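PDB 2BB3: cobalamin biosynthesis precorrin-6Y methylase (cbiE) from Archaeoglobus fulgidus, which probably transfers methyl groups from S-adenosyl-L-methionine to a precorrin intermediate on the pathway to adenosylcobalamin. Local coordinates for residues T37-A40 with K41-E45; A56-A60 with G61-D65; G76-I79 with R80-E84; L133-D136 with L137-A141; L154-L157 with L158-H162. All coordinates share one frame; numbering follows the deposited sequence.

Interaction 1: residues T37-A40 with K41-E45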
loop_
_atom_site.group_PDB
_atom_site.type_symbol
_atom_site.label_atom_id
_atom_site.label_comp_id
_atom_site.label_asym_id
_atom_site.label_seq_id
_atom_site.Cartn_x
_atom_site.Cartn_y
_atom_site.Cartn_z
ATOM N N THR A 37 -5.528 7.765 9.313
ATOM C CA THR A 37 -4.618 7.489 10.425
ATOM C C THR A 37 -4.517 8.649 11.409
ATOM O O THR A 37 -4.704 9.811 11.038
ATOM C CB THR A 37 -3.191 7.146 9.924
ATOM O OG1 THR A 37 -2.625 8.278 9.251
ATOM C CG2 THR A 37 -3.238 5.963 8.968
ATOM N N GLU A 38 -4.221 8.319 12.665
ATOM C CA GLU A 38 -4.104 9.317 13.725
ATOM C C GLU A 38 -3.178 10.457 13.322
ATOM O O GLU A 38 -3.403 11.607 13.691
ATOM C CB GLU A 38 -3.582 8.679 15.019
ATOM C CG GLU A 38 -4.169 7.304 15.334
ATOM C CD GLU A 38 -3.803 6.794 16.726
ATOM O OE1 GLU A 38 -2.689 7.114 17.211
ATOM O OE2 GLU A 38 -4.625 6.061 17.328
ATOM N N ARG A 39 -2.134 10.143 12.567
ATOM C CA ARG A 39 -1.213 11.185 12.148
ATOM C C ARG A 39 -1.861 12.060 11.081
ATOM O O ARG A 39 -1.690 13.277 11.085
ATOM C CB ARG A 39 0.090 10.572 11.643
ATOM C CG ARG A 39 1.269 11.531 11.714
ATOM C CD ARG A 39 2.577 10.820 11.395
ATOM N NE ARG A 39 3.728 11.716 11.451
ATOM C CZ ARG A 39 4.941 11.393 11.015
ATOM N NH1 ARG A 39 5.159 10.191 10.490
ATOM N NH2 ARG A 39 5.933 12.272 11.095
ATOM N N ALA A 40 -2.619 11.445 10.180
ATOM C CA ALA A 40 -3.302 12.204 9.140
ATOM C C ALA A 40 -4.270 13.217 9.768
ATOM O O ALA A 40 -4.303 14.379 9.373
ATOM C CB ALA A 40 -4.062 11.261 8.209
ATOM N N LYS A 41 -5.040 12.779 10.761
ATOM C CA LYS A 41 -6.001 13.655 11.423
ATOM C C LYS A 41 -5.310 14.808 12.130
ATOM O O LYS A 41 -5.788 15.938 12.096
ATOM C CB LYS A 41 -6.847 12.863 12.426
ATOM C CG LYS A 41 -7.651 11.744 11.789
ATOM C CD LYS A 41 -8.390 10.896 12.820
ATOM C CE LYS A 41 -8.727 9.526 12.239
ATOM N NZ LYS A 41 -9.635 8.731 13.117
ATOM N N GLU A 42 -4.183 14.529 12.770
ATOM C CA GLU A 42 -3.455 15.576 13.472
ATOM C C GLU A 42 -2.972 16.613 12.469
ATOM O O GLU A 42 -3.127 17.820 12.690
ATOM C CB GLU A 42 -2.285 14.968 14.242
ATOM C CG GLU A 42 -2.720 13.954 15.302
ATOM C CD GLU A 42 -1.549 13.285 15.999
ATOM O OE1 GLU A 42 -1.789 12.366 16.827
ATOM O OE2 GLU A 42 -0.390 13.677 15.722
ATOM N N ILE A 43 -2.402 16.144 11.362
ATOM C CA ILE A 43 -1.936 17.042 10.317
ATOM C C ILE A 43 -3.127 17.860 9.835
ATOM O O ILE A 43 -3.042 19.079 9.720
ATOM C CB ILE A 43 -1.333 16.238 9.118
ATOM C CG1 ILE A 43 0.017 15.643 9.518
ATOM C CG2 ILE A 43 -1.153 17.135 7.910
ATOM C CD1 ILE A 43 0.489 14.549 8.604
ATOM N N ILE A 44 -4.247 17.187 9.584
ATOM C CA ILE A 44 -5.441 17.862 9.096
ATOM C C ILE A 44 -6.033 18.895 10.057
ATOM O O ILE A 44 -6.392 19.998 9.642
ATOM C CB ILE A 44 -6.532 16.834 8.692
ATOM C CG1 ILE A 44 -6.095 16.079 7.428
ATOM C CG2 ILE A 44 -7.844 17.543 8.411
ATOM C CD1 ILE A 44 -6.988 14.921 7.041
ATOM N N GLU A 45 -6.071 18.517 11.338
ATOM C CA GLU A 45 -6.580 19.328 12.447
ATOM C C GLU A 45 -5.798 20.626 12.636
ATOM O O GLU A 45 -6.336 21.628 13.105
ATOM C CB GLU A 45 -6.510 18.496 13.749
ATOM C CG GLU A 45 -7.147 19.121 14.994
ATOM C CD GLU A 45 -6.347 20.275 15.587
ATOM O OE1 GLU A 45 -6.970 21.290 15.965
ATOM O OE2 GLU A 45 -5.107 20.162 15.688
#

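Interaction 2: residues A56-A60 with G61-D65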
loop_
_atom_site.group_PDB
_atom_site.type_symbol
_atom_site.label_atom_id
_atom_site.label_comp_id
_atom_site.label_asym_id
_atom_site.label_seq_id
_atom_site.Cartn_x
_atom_site.Cartn_y
_atom_site.Cartn_z
ATOM N N ALA A 56 -11.878 13.205 -2.088
ATOM C CA ALA A 56 -10.836 13.164 -1.076
ATOM C C ALA A 56 -11.279 13.928 0.178
ATOM O O ALA A 56 -11.062 13.459 1.289
ATOM C CB ALA A 56 -9.522 13.735 -1.623
ATOM N N LEU A 57 -11.902 15.092 0.003
ATOM C CA LEU A 57 -12.368 15.866 1.152
ATOM C C LEU A 57 -13.505 15.163 1.873
ATOM O O LEU A 57 -13.529 15.108 3.103
ATOM C CB LEU A 57 -12.808 17.269 0.714
ATOM C CG LEU A 57 -11.683 18.058 0.046
ATOM C CD1 LEU A 57 -12.193 19.413 -0.455
ATOM C CD2 LEU A 57 -10.534 18.237 1.040
ATOM N N GLU A 58 -14.443 14.626 1.104
ATOM C CA GLU A 58 -15.570 13.914 1.685
ATOM C C GLU A 58 -15.043 12.763 2.542
ATOM O O GLU A 58 -15.314 12.692 3.745
ATOM C CB GLU A 58 -16.507 13.393 0.580
ATOM C CG GLU A 58 -17.366 14.485 -0.081
ATOM C CD GLU A 58 -18.252 13.988 -1.234
ATOM O OE1 GLU A 58 -19.283 14.648 -1.527
ATOM O OE2 GLU A 58 -17.919 12.956 -1.862
ATOM N N LEU A 59 -14.257 11.893 1.917
ATOM C CA LEU A 59 -13.662 10.740 2.584
ATOM C C LEU A 59 -13.009 11.095 3.903
ATOM O O LEU A 59 -13.269 10.451 4.912
ATOM C CB LEU A 59 -12.640 10.076 1.661
ATOM C CG LEU A 59 -13.199 8.929 0.816
ATOM C CD1 LEU A 59 -12.214 8.511 -0.290
ATOM C CD2 LEU A 59 -13.491 7.765 1.753
ATOM N N ALA A 60 -12.178 12.130 3.899
ATOM C CA ALA A 60 -11.493 12.568 5.112
ATOM C C ALA A 60 -12.414 13.329 6.078
ATOM O O ALA A 60 -11.978 13.776 7.136
ATOM C CB ALA A 60 -10.291 13.437 4.742
ATOM N N GLY A 61 -13.678 13.493 5.698
ATOM C CA GLY A 61 -14.632 14.186 6.553
ATOM C C GLY A 61 -14.423 15.680 6.764
ATOM O O GLY A 61 -14.691 16.202 7.852
ATOM N N VAL A 62 -13.962 16.378 5.731
ATOM C CA VAL A 62 -13.726 17.808 5.843
ATOM C C VAL A 62 -14.266 18.620 4.666
ATOM O O VAL A 62 -13.961 19.807 4.545
ATOM C CB VAL A 62 -12.222 18.102 5.981
ATOM C CG1 VAL A 62 -11.720 17.640 7.344
ATOM C CG2 VAL A 62 -11.462 17.402 4.873
ATOM N N VAL A 63 -15.070 17.998 3.807
ATOM C CA VAL A 63 -15.612 18.709 2.652
ATOM C C VAL A 63 -16.469 19.898 3.059
ATOM O O VAL A 63 -16.672 20.813 2.264
ATOM C CB VAL A 63 -16.458 17.780 1.735
ATOM C CG1 VAL A 63 -17.767 17.390 2.426
ATOM C CG2 VAL A 63 -16.751 18.484 0.420
ATOM N N ASP A 64 -16.966 19.888 4.294
ATOM C CA ASP A 64 -17.806 20.976 4.782
ATOM C C ASP A 64 -17.035 21.887 5.720
ATOM O O ASP A 64 -17.605 22.778 6.339
ATOM C CB ASP A 64 -19.044 20.421 5.491
ATOM C CG ASP A 64 -19.889 19.538 4.584
ATOM O OD1 ASP A 64 -20.289 20.015 3.499
ATOM O OD2 ASP A 64 -20.156 18.369 4.959
ATOM N N ASP A 65 -15.733 21.657 5.841
ATOM C CA ASP A 65 -14.919 22.508 6.688
ATOM C C ASP A 65 -14.789 23.833 5.950
ATOM O O ASP A 65 -14.855 23.873 4.717
ATOM C CB ASP A 65 -13.538 21.902 6.888
ATOM C CG ASP A 65 -12.952 22.226 8.236
ATOM O OD1 ASP A 65 -13.262 21.484 9.196
ATOM O OD2 ASP A 65 -12.188 23.217 8.345
#

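Interaction 3: residues G76-I79 with R80-E84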
loop_
_atom_site.group_PDB
_atom_site.type_symbol
_atom_site.label_atom_id
_atom_site.label_comp_id
_atom_site.label_asym_id
_atom_site.label_seq_id
_atom_site.Cartn_x
_atom_site.Cartn_y
_atom_site.Cartn_z
ATOM N N GLY A 76 0.316 20.846 -12.973
ATOM C CA GLY A 76 1.435 21.521 -12.339
ATOM C C GLY A 76 1.162 22.911 -11.791
ATOM O O GLY A 76 1.402 23.173 -10.610
ATOM N N ASP A 77 0.625 23.765 -12.655
ATOM C CA ASP A 77 0.275 25.143 -12.334
ATOM C C ASP A 77 -0.553 25.270 -11.061
ATOM O O ASP A 77 -0.297 26.132 -10.213
ATOM C CB ASP A 77 -0.508 25.737 -13.509
ATOM C CG ASP A 77 -1.546 24.768 -14.064
ATOM O OD1 ASP A 77 -1.150 23.707 -14.596
ATOM O OD2 ASP A 77 -2.756 25.063 -13.963
ATOM N N GLU A 78 -1.534 24.388 -10.927
ATOM C CA GLU A 78 -2.452 24.404 -9.796
ATOM C C GLU A 78 -1.722 23.945 -8.525
ATOM O O GLU A 78 -1.946 24.492 -7.444
ATOM C CB GLU A 78 -3.662 23.501 -10.070
ATOM C CG GLU A 78 -4.646 23.385 -8.905
ATOM C CD GLU A 78 -5.216 24.733 -8.466
ATOM O OE1 GLU A 78 -4.821 25.244 -7.392
ATOM O OE2 GLU A 78 -6.058 25.294 -9.204
ATOM N N ILE A 79 -0.842 22.951 -8.648
ATOM C CA ILE A 79 -0.107 22.474 -7.477
ATOM C C ILE A 79 0.974 23.482 -7.099
ATOM O O ILE A 79 1.334 23.603 -5.931
ATOM C CB ILE A 79 0.515 21.054 -7.705
ATOM C CG1 ILE A 79 -0.522 19.965 -7.428
ATOM C CG2 ILE A 79 1.641 20.798 -6.717
ATOM C CD1 ILE A 79 -1.801 20.091 -8.200
ATOM N N ARG A 80 1.482 24.215 -8.089
ATOM C CA ARG A 80 2.488 25.233 -7.817
ATOM C C ARG A 80 1.869 26.340 -6.970
ATOM O O ARG A 80 2.484 26.822 -6.011
ATOM C CB ARG A 80 3.045 25.839 -9.112
ATOM C CG ARG A 80 4.072 24.978 -9.826
ATOM C CD ARG A 80 4.899 25.782 -10.844
ATOM N NE ARG A 80 5.631 24.885 -11.732
ATOM C CZ ARG A 80 5.051 24.068 -12.612
ATOM N NH1 ARG A 80 3.729 24.043 -12.732
ATOM N NH2 ARG A 80 5.790 23.246 -13.356
ATOM N N ARG A 81 0.648 26.736 -7.324
ATOM C CA ARG A 81 -0.062 27.781 -6.587
ATOM C C ARG A 81 -0.163 27.345 -5.129
ATOM O O ARG A 81 0.366 28.016 -4.234
ATOM C CB ARG A 81 -1.467 27.991 -7.177
ATOM C CG ARG A 81 -2.148 29.286 -6.729
ATOM C CD ARG A 81 -3.545 29.486 -7.339
ATOM N NE ARG A 81 -3.545 29.369 -8.798
ATOM C CZ ARG A 81 -3.870 28.260 -9.457
ATOM N NH1 ARG A 81 -4.230 27.178 -8.783
ATOM N NH2 ARG A 81 -3.822 28.224 -10.784
ATOM N N ILE A 82 -0.829 26.213 -4.904
ATOM C CA ILE A 82 -1.002 25.649 -3.569
ATOM C C ILE A 82 0.330 25.626 -2.830
ATOM O O ILE A 82 0.412 25.949 -1.646
ATOM C CB ILE A 82 -1.524 24.189 -3.646
ATOM C CG1 ILE A 82 -2.922 24.163 -4.260
ATOM C CG2 ILE A 82 -1.514 23.556 -2.259
ATOM C CD1 ILE A 82 -3.496 22.773 -4.407
HETATM N N MSE A 83 1.365 25.223 -3.557
HETATM C CA MSE A 83 2.721 25.116 -3.037
HETATM C C MSE A 83 3.205 26.435 -2.443
HETATM O O MSE A 83 3.591 26.489 -1.279
HETATM C CB MSE A 83 3.654 24.670 -4.167
HETATM C CG MSE A 83 4.827 23.813 -3.738
HETATM SE SE MSE A 83 4.998 22.265 -4.889
HETATM C CE MSE A 83 3.640 21.188 -4.058
ATOM N N GLU A 84 3.169 27.502 -3.237
ATOM C CA GLU A 84 3.630 28.807 -2.766
ATOM C C GLU A 84 2.790 29.338 -1.608
ATOM O O GLU A 84 3.319 29.964 -0.687
ATOM C CB GLU A 84 3.641 29.818 -3.919
ATOM C CG GLU A 84 4.628 30.972 -3.723
ATOM C CD GLU A 84 6.053 30.488 -3.456
ATOM O OE1 GLU A 84 6.589 29.705 -4.272
ATOM O OE2 GLU A 84 6.635 30.897 -2.426
#

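Interaction 4: residues L133-D136 with L137-A141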
loop_
_atom_site.group_PDB
_atom_site.type_symbol
_atom_site.label_atom_id
_atom_site.label_comp_id
_atom_site.label_asym_id
_atom_site.label_seq_id
_atom_site.Cartn_x
_atom_site.Cartn_y
_atom_site.Cartn_z
ATOM N N LEU A 133 -8.779 -10.158 -2.991
ATOM C CA LEU A 133 -8.228 -11.257 -3.784
ATOM C C LEU A 133 -7.296 -12.192 -3.035
ATOM O O LEU A 133 -6.988 -13.273 -3.531
ATOM C CB LEU A 133 -7.435 -10.699 -4.973
ATOM C CG LEU A 133 -8.142 -9.841 -6.022
ATOM C CD1 LEU A 133 -7.115 -9.106 -6.837
ATOM C CD2 LEU A 133 -8.992 -10.741 -6.913
ATOM N N LYS A 134 -6.843 -11.781 -1.851
ATOM C CA LYS A 134 -5.894 -12.588 -1.070
ATOM C C LYS A 134 -4.587 -12.708 -1.866
ATOM O O LYS A 134 -3.963 -13.767 -1.892
ATOM C CB LYS A 134 -6.444 -14.006 -0.795
ATOM C CG LYS A 134 -7.804 -14.058 -0.123
ATOM C CD LYS A 134 -7.794 -13.343 1.226
ATOM C CE LYS A 134 -9.140 -13.441 1.905
ATOM N NZ LYS A 134 -9.567 -14.849 2.096
ATOM N N VAL A 135 -4.184 -11.624 -2.522
ATOM C CA VAL A 135 -2.959 -11.620 -3.317
ATOM C C VAL A 135 -1.932 -10.660 -2.723
ATOM O O VAL A 135 -2.284 -9.569 -2.280
ATOM C CB VAL A 135 -3.257 -11.218 -4.792
ATOM C CG1 VAL A 135 -1.953 -11.045 -5.563
ATOM C CG2 VAL A 135 -4.115 -12.319 -5.459
ATOM N N ASP A 136 -0.667 -11.067 -2.699
ATOM C CA ASP A 136 0.388 -10.226 -2.133
ATOM C C ASP A 136 0.856 -9.176 -3.139
ATOM O O ASP A 136 0.862 -9.423 -4.348
ATOM C CB ASP A 136 1.587 -11.093 -1.688
ATOM C CG ASP A 136 2.445 -10.414 -0.636
ATOM O OD1 ASP A 136 3.393 -9.670 -0.991
ATOM O OD2 ASP A 136 2.170 -10.624 0.564
ATOM N N LEU A 137 1.231 -8.003 -2.625
ATOM C CA LEU A 137 1.713 -6.886 -3.445
ATOM C C LEU A 137 3.000 -7.327 -4.161
ATOM O O LEU A 137 3.299 -6.860 -5.271
ATOM C CB LEU A 137 2.029 -5.656 -2.559
ATOM C CG LEU A 137 1.803 -4.194 -3.014
ATOM C CD1 LEU A 137 2.725 -3.244 -2.209
ATOM C CD2 LEU A 137 2.019 -4.009 -4.497
ATOM N N SER A 138 3.777 -8.211 -3.536
ATOM C CA SER A 138 5.034 -8.641 -4.171
ATOM C C SER A 138 4.810 -9.651 -5.296
ATOM O O SER A 138 5.758 -10.134 -5.913
ATOM C CB SER A 138 5.992 -9.228 -3.134
ATOM O OG SER A 138 5.420 -10.386 -2.575
ATOM N N GLU A 139 3.545 -9.934 -5.580
ATOM C CA GLU A 139 3.173 -10.879 -6.629
ATOM C C GLU A 139 2.591 -10.172 -7.830
ATOM O O GLU A 139 2.237 -10.824 -8.805
ATOM C CB GLU A 139 2.136 -11.875 -6.088
ATOM C CG GLU A 139 2.727 -13.029 -5.322
ATOM C CD GLU A 139 1.728 -13.697 -4.375
ATOM O OE1 GLU A 139 0.492 -13.482 -4.503
ATOM O OE2 GLU A 139 2.197 -14.447 -3.490
ATOM N N VAL A 140 2.488 -8.849 -7.769
ATOM C CA VAL A 140 1.894 -8.115 -8.869
ATOM C C VAL A 140 2.708 -6.898 -9.301
ATOM O O VAL A 140 3.733 -6.582 -8.718
ATOM C CB VAL A 140 0.438 -7.611 -8.464
ATOM C CG1 VAL A 140 -0.259 -8.664 -7.655
ATOM C CG2 VAL A 140 0.506 -6.311 -7.675
ATOM N N ALA A 141 2.241 -6.265 -10.377
ATOM C CA ALA A 141 2.824 -5.043 -10.900
ATOM C C ALA A 141 1.615 -4.114 -10.994
ATOM O O ALA A 141 0.632 -4.416 -11.678
ATOM C CB ALA A 141 3.442 -5.255 -12.273
#

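Interaction 5: residues L154-L157 with L158-H162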
loop_
_atom_site.group_PDB
_atom_site.type_symbol
_atom_site.label_atom_id
_atom_site.label_comp_id
_atom_site.label_asym_id
_atom_site.label_seq_id
_atom_site.Cartn_x
_atom_site.Cartn_y
_atom_site.Cartn_z
ATOM N N LEU A 154 2.440 -5.559 -21.266
ATOM C CA LEU A 154 1.537 -6.696 -21.338
ATOM C C LEU A 154 2.324 -7.984 -21.192
ATOM O O LEU A 154 2.486 -8.499 -20.088
ATOM C CB LEU A 154 0.788 -6.709 -22.677
ATOM C CG LEU A 154 -0.697 -7.094 -22.635
ATOM C CD1 LEU A 154 -1.089 -7.737 -23.955
ATOM C CD2 LEU A 154 -0.973 -8.060 -21.493
ATOM N N THR A 155 2.821 -8.491 -22.313
ATOM C CA THR A 155 3.583 -9.729 -22.315
ATOM C C THR A 155 4.757 -9.706 -21.339
ATOM O O THR A 155 4.997 -10.694 -20.646
ATOM C CB THR A 155 4.105 -10.058 -23.739
ATOM O OG1 THR A 155 4.984 -11.189 -23.684
ATOM C CG2 THR A 155 4.858 -8.873 -24.315
ATOM N N GLU A 156 5.481 -8.592 -21.264
ATOM C CA GLU A 156 6.624 -8.530 -20.352
ATOM C C GLU A 156 6.243 -8.731 -18.898
ATOM O O GLU A 156 6.521 -9.780 -18.324
ATOM C CB GLU A 156 7.395 -7.213 -20.499
ATOM C CG GLU A 156 8.154 -7.128 -21.803
ATOM C CD GLU A 156 8.775 -8.459 -22.192
ATOM O OE1 GLU A 156 8.795 -8.779 -23.400
ATOM O OE2 GLU A 156 9.243 -9.185 -21.284
ATOM N N LEU A 157 5.601 -7.731 -18.305
ATOM C CA LEU A 157 5.210 -7.832 -16.910
ATOM C C LEU A 157 4.466 -9.132 -16.626
ATOM O O LEU A 157 4.775 -9.816 -15.656
ATOM C CB LEU A 157 4.360 -6.620 -16.515
ATOM C CG LEU A 157 5.103 -5.288 -16.623
ATOM C CD1 LEU A 157 4.168 -4.126 -16.365
ATOM C CD2 LEU A 157 6.248 -5.273 -15.641
ATOM N N LEU A 158 3.510 -9.486 -17.485
ATOM C CA LEU A 158 2.733 -10.706 -17.294
ATOM C C LEU A 158 3.584 -11.963 -17.306
ATOM O O LEU A 158 3.107 -13.051 -16.979
ATOM C CB LEU A 158 1.623 -10.809 -18.337
ATOM C CG LEU A 158 0.351 -10.042 -17.971
ATOM C CD1 LEU A 158 -0.613 -10.080 -19.136
ATOM C CD2 LEU A 158 -0.295 -10.649 -16.718
ATOM N N LYS A 159 4.848 -11.814 -17.677
ATOM C CA LYS A 159 5.740 -12.952 -17.681
ATOM C C LYS A 159 6.184 -13.243 -16.254
ATOM O O LYS A 159 6.424 -14.397 -15.906
ATOM C CB LYS A 159 6.954 -12.681 -18.572
ATOM C CG LYS A 159 6.694 -12.885 -20.064
ATOM C CD LYS A 159 7.798 -12.261 -20.927
ATOM C CE LYS A 159 9.176 -12.845 -20.618
ATOM N NZ LYS A 159 10.262 -12.101 -21.316
ATOM N N TYR A 160 6.263 -12.212 -15.415
ATOM C CA TYR A 160 6.698 -12.429 -14.038
ATOM C C TYR A 160 5.747 -11.937 -12.951
ATOM O O TYR A 160 6.016 -12.137 -11.766
ATOM C CB TYR A 160 8.069 -11.775 -13.820
ATOM C CG TYR A 160 8.875 -11.622 -15.086
ATOM C CD1 TYR A 160 8.685 -10.524 -15.925
ATOM C CD2 TYR A 160 9.815 -12.586 -15.457
ATOM C CE1 TYR A 160 9.411 -10.390 -17.107
ATOM C CE2 TYR A 160 10.548 -12.461 -16.633
ATOM C CZ TYR A 160 10.341 -11.366 -17.451
ATOM O OH TYR A 160 11.050 -11.248 -18.625
ATOM N N ARG A 161 4.635 -11.323 -13.342
ATOM C CA ARG A 161 3.708 -10.772 -12.364
ATOM C C ARG A 161 2.280 -10.714 -12.840
ATOM O O ARG A 161 2.015 -10.653 -14.042
ATOM C CB ARG A 161 4.097 -9.317 -12.027
ATOM C CG ARG A 161 5.429 -9.132 -11.349
ATOM C CD ARG A 161 5.351 -9.722 -9.981
ATOM N NE ARG A 161 6.632 -9.713 -9.293
ATOM C CZ ARG A 161 6.988 -8.804 -8.401
ATOM N NH1 ARG A 161 6.153 -7.812 -8.089
ATOM N NH2 ARG A 161 8.168 -8.920 -7.801
ATOM N N HIS A 162 1.356 -10.729 -11.891
ATOM C CA HIS A 162 -0.039 -10.532 -12.233
ATOM C C HIS A 162 -0.049 -9.021 -12.436
ATOM O O HIS A 162 0.849 -8.328 -11.970
ATOM C CB HIS A 162 -0.975 -10.794 -11.046
ATOM C CG HIS A 162 -0.832 -12.144 -10.432
ATOM N ND1 HIS A 162 -0.940 -13.307 -11.154
ATOM C CD2 HIS A 162 -0.687 -12.519 -9.131
ATOM C CE1 HIS A 162 -0.878 -14.344 -10.335
ATOM N NE2 HIS A 162 -0.726 -13.884 -9.103
#

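Interaction 1: residues T37-A40 with K41-E45
The flat peptide of Glu38 meets Glu42 from two directions: Glu42 N comes to Glu38 O tilted 31° out of the carbonyl plane, and the side chain of Glu42 lies along the same oxygen, with CG 2.9 Å from Glu38 O. By contrast, Lys41 N approaches Thr37 O almost in line with its C=O bond, at 3.0 Å. This is the capped first turn of helix 38-46, an alpha-helix that packs against the parallel sheet. Thr37 is its N-cap: chi1 of 64° sets OG1 between backbone N and carbonyl carbon, where it accepts from Ala40 N at 3.3 Å. From Thr37 O onward the regular i to i+4 bonds run, and Ile43 N to Arg39 O is a nearly straight one (168°).

Ile43 and Ile44 turn CG1 back beside their own nitrogens and cover the acceptors one turn earlier. Beyond that, Ile43 reaches Trp25 and Val27 of strand 23-28. Glu38 OE1 and Glu42 OE1 stand 5.3 Å apart. Across the dimer interface, Lys41 of the second subunit forms a salt bridge with Glu38 OE2, and Glu38 of that subunit does the same with Lys41 NZ. Ala40 O receives Ile44 N at 2.8 Å, with Ile44 CG1 3.1 Å away from the same oxygen.

Interaction 2: residues A56-A60 with G61-D65
Leu57 and Val62 meet with their side chains at about a right angle, CD2 of Leu57 lying 4.0 Å from CG2 of Val62. Glu58 and Val63 instead run side by side and point the same way, so that the aliphatic part of Glu58 lies along the valine, CG of Glu58 3.9 Å from CG1 of Val63. Between these pairs the CB atoms of Leu57 and Val63 touch at 3.8 Å. A chi1 of -70° puts Val62 CG2 between its backbone N and carbonyl carbon, and from there it reaches both Leu57 and, at 4.1 Å, Ala60 CB.

The backbone bonds bring these side chains together. Val62 N donates to Leu57 O at 3.0 Å in a very straight bond (175°), and Gly61 N donates to Glu58 O at 2.7 Å from above the carbonyl plane. Gly61 makes the reversal with phi of 68°; a CB there would fall 2.8 Å from Ala60 O, a clash. Val62 to Asp65 then form a type I turn. Leu57, Ala60 and Val62 all lean on Ile94 of strand 91-95, whereas the carboxylate of Glu58 is paired with Arg54. Two backbone bonds into the last turn, a left-handed glycine and an apolar contact between Leu57 and Val62 across it are the signature of a Schellman motif, which here ends helix 54-59 and starts the chain toward strand 68-70.

Interaction 3: residues G76-I79 with R80-E84
Four backbone bonds join 76-79 to 80-84, the regular i to i+4 bonding of the opening turns of alpha-helix 76-88; the shortest of them runs from Arg80 N to Gly76 O (2.7 Å). The ionic part is Glu78 with Arg81. OE1 of Glu78 lies at the guanidinium edge in a salt bridge to NH1, although NH1 is modelled too close to the carboxylate and its exact place is doubtful. Glu78 gets there by bending at chi2 (58°) while Arg81 folds back at chi3. With an alanine here in place of Glu78, the Arg81 guanidinium is likely to lose its acidic mate and be freer to swing. Arg80 runs back toward the backbone of Gly76, with Asp77 N at the edge of its guanidinium, and Arg80 NH2 makes a weak hydrogen bond to Glu110 O.

Apolar contacts occupy the buried side. Ile82 packs on Val91 and Val93 of strand 91-95. Met83, present as selenomethionine, bends at chi2 and chi3, and its SE stands 4.1 Å from Ile79 CG2.

Interaction 4: residues L133-D136 with L137-A141
Asp136 and Ser138 form the tight polar part of the contact, an Asx turn that opens the 3-10 segment 137-139 leading into strand 140-144. With CG swung anti to the backbone nitrogen (chi1 -157°), Asp136 in the conformer described turns OD1 over the turn, where it takes two bonds: Ser138 N on its anti side at 3.0 Å, and Ser138 OG from above the carboxylate plane at 2.7 Å. Asp136 O accepts from Glu139 N at 3.0 Å, an i to i+3 bond that closes the turn. The second subunit grips the same carboxylate, Ala102 N of that chain donating to OD1 and Gly103 N to OD2, so in this conformer both carboxylate oxygens have partners.

The more open side belongs to Ser138 and Glu139, both partly exposed. Glu139 lies extended beside the turn, its CD 3.7 Å from Asp136 CB, and its charge is met by Arg109 of the second subunit. Beneath, away from solvent, Val135 and Val140 cross with their CG1 atoms 3.6 Å apart, and Val135 also packs on Phe212 of strand 209-213. The reach of Glu139 ends on the backbone: Asp136 N donates to Glu139 OE1 at 3.2 Å, from well above the carboxylate plane.

Interaction 5: residues L154-L157 with L158-H162
Leu157 O takes two backbone donors at once, Tyr160 N from above its carbonyl plane and Arg161 N close to the line of the C=O bond, each at 2.8 Å. The second bond is the more bent (133° at the hydrogen), consistent with a helix that is winding down. Just before this the bonding is already uneven: Leu158 N keeps the i to i+4 bond to Leu154 O, and Lys159 N donates to Glu156 O, three residues back, at 2.7 Å.

On the outer side, Lys159 NZ joins two oxygens. It meets the syn lone pair of Glu156 OE2 at 3.1 Å in a salt bridge and also donates to Tyr160 OH at 2.9 Å. Glu156 bends at chi2 (-39°), which lays its carboxylate alongside the lysine, while Lys159 CB sits over the centre of one face of the Tyr160 ring, 3.6 Å above it. A glutamine in place of Glu156 would probably leave the Lys159 ammonium without its ionic mate and less firmly steered to the phenol. Glu156 and Tyr160 also pack on Tyr160 and Glu156 of the second subunit.

On the inner side Leu157 and Leu158 press on Leu163, so the short helical turns cover strand 162-167, into which the chain then runs; Arg161 reaches across to neighbouring strand 140-144, its NH1 bonded to Val140 O.

Interactions 1, 2 and 3 belong to the half of the chain built on the parallel sheet, interactions 4 and 5 to the half built on the mixed sheet. Interaction 4 is the most buried and relies on carboxylates at the dimer interface; the others are partly buried and set apolar residues against the sheets with charged ones outward. Interactions 1 and 3 are regular helix turns, whereas 2 and 5 are helix endings. Interactions 1 and 2 touch through Ile44 with Val62 and Ala60. Interactions 4 and 5 join through adjoining strands, with Ala141 N probably bonded to His162 O at 3.0 Å. Interactions 1, 4 and 5 all meet the second subunit.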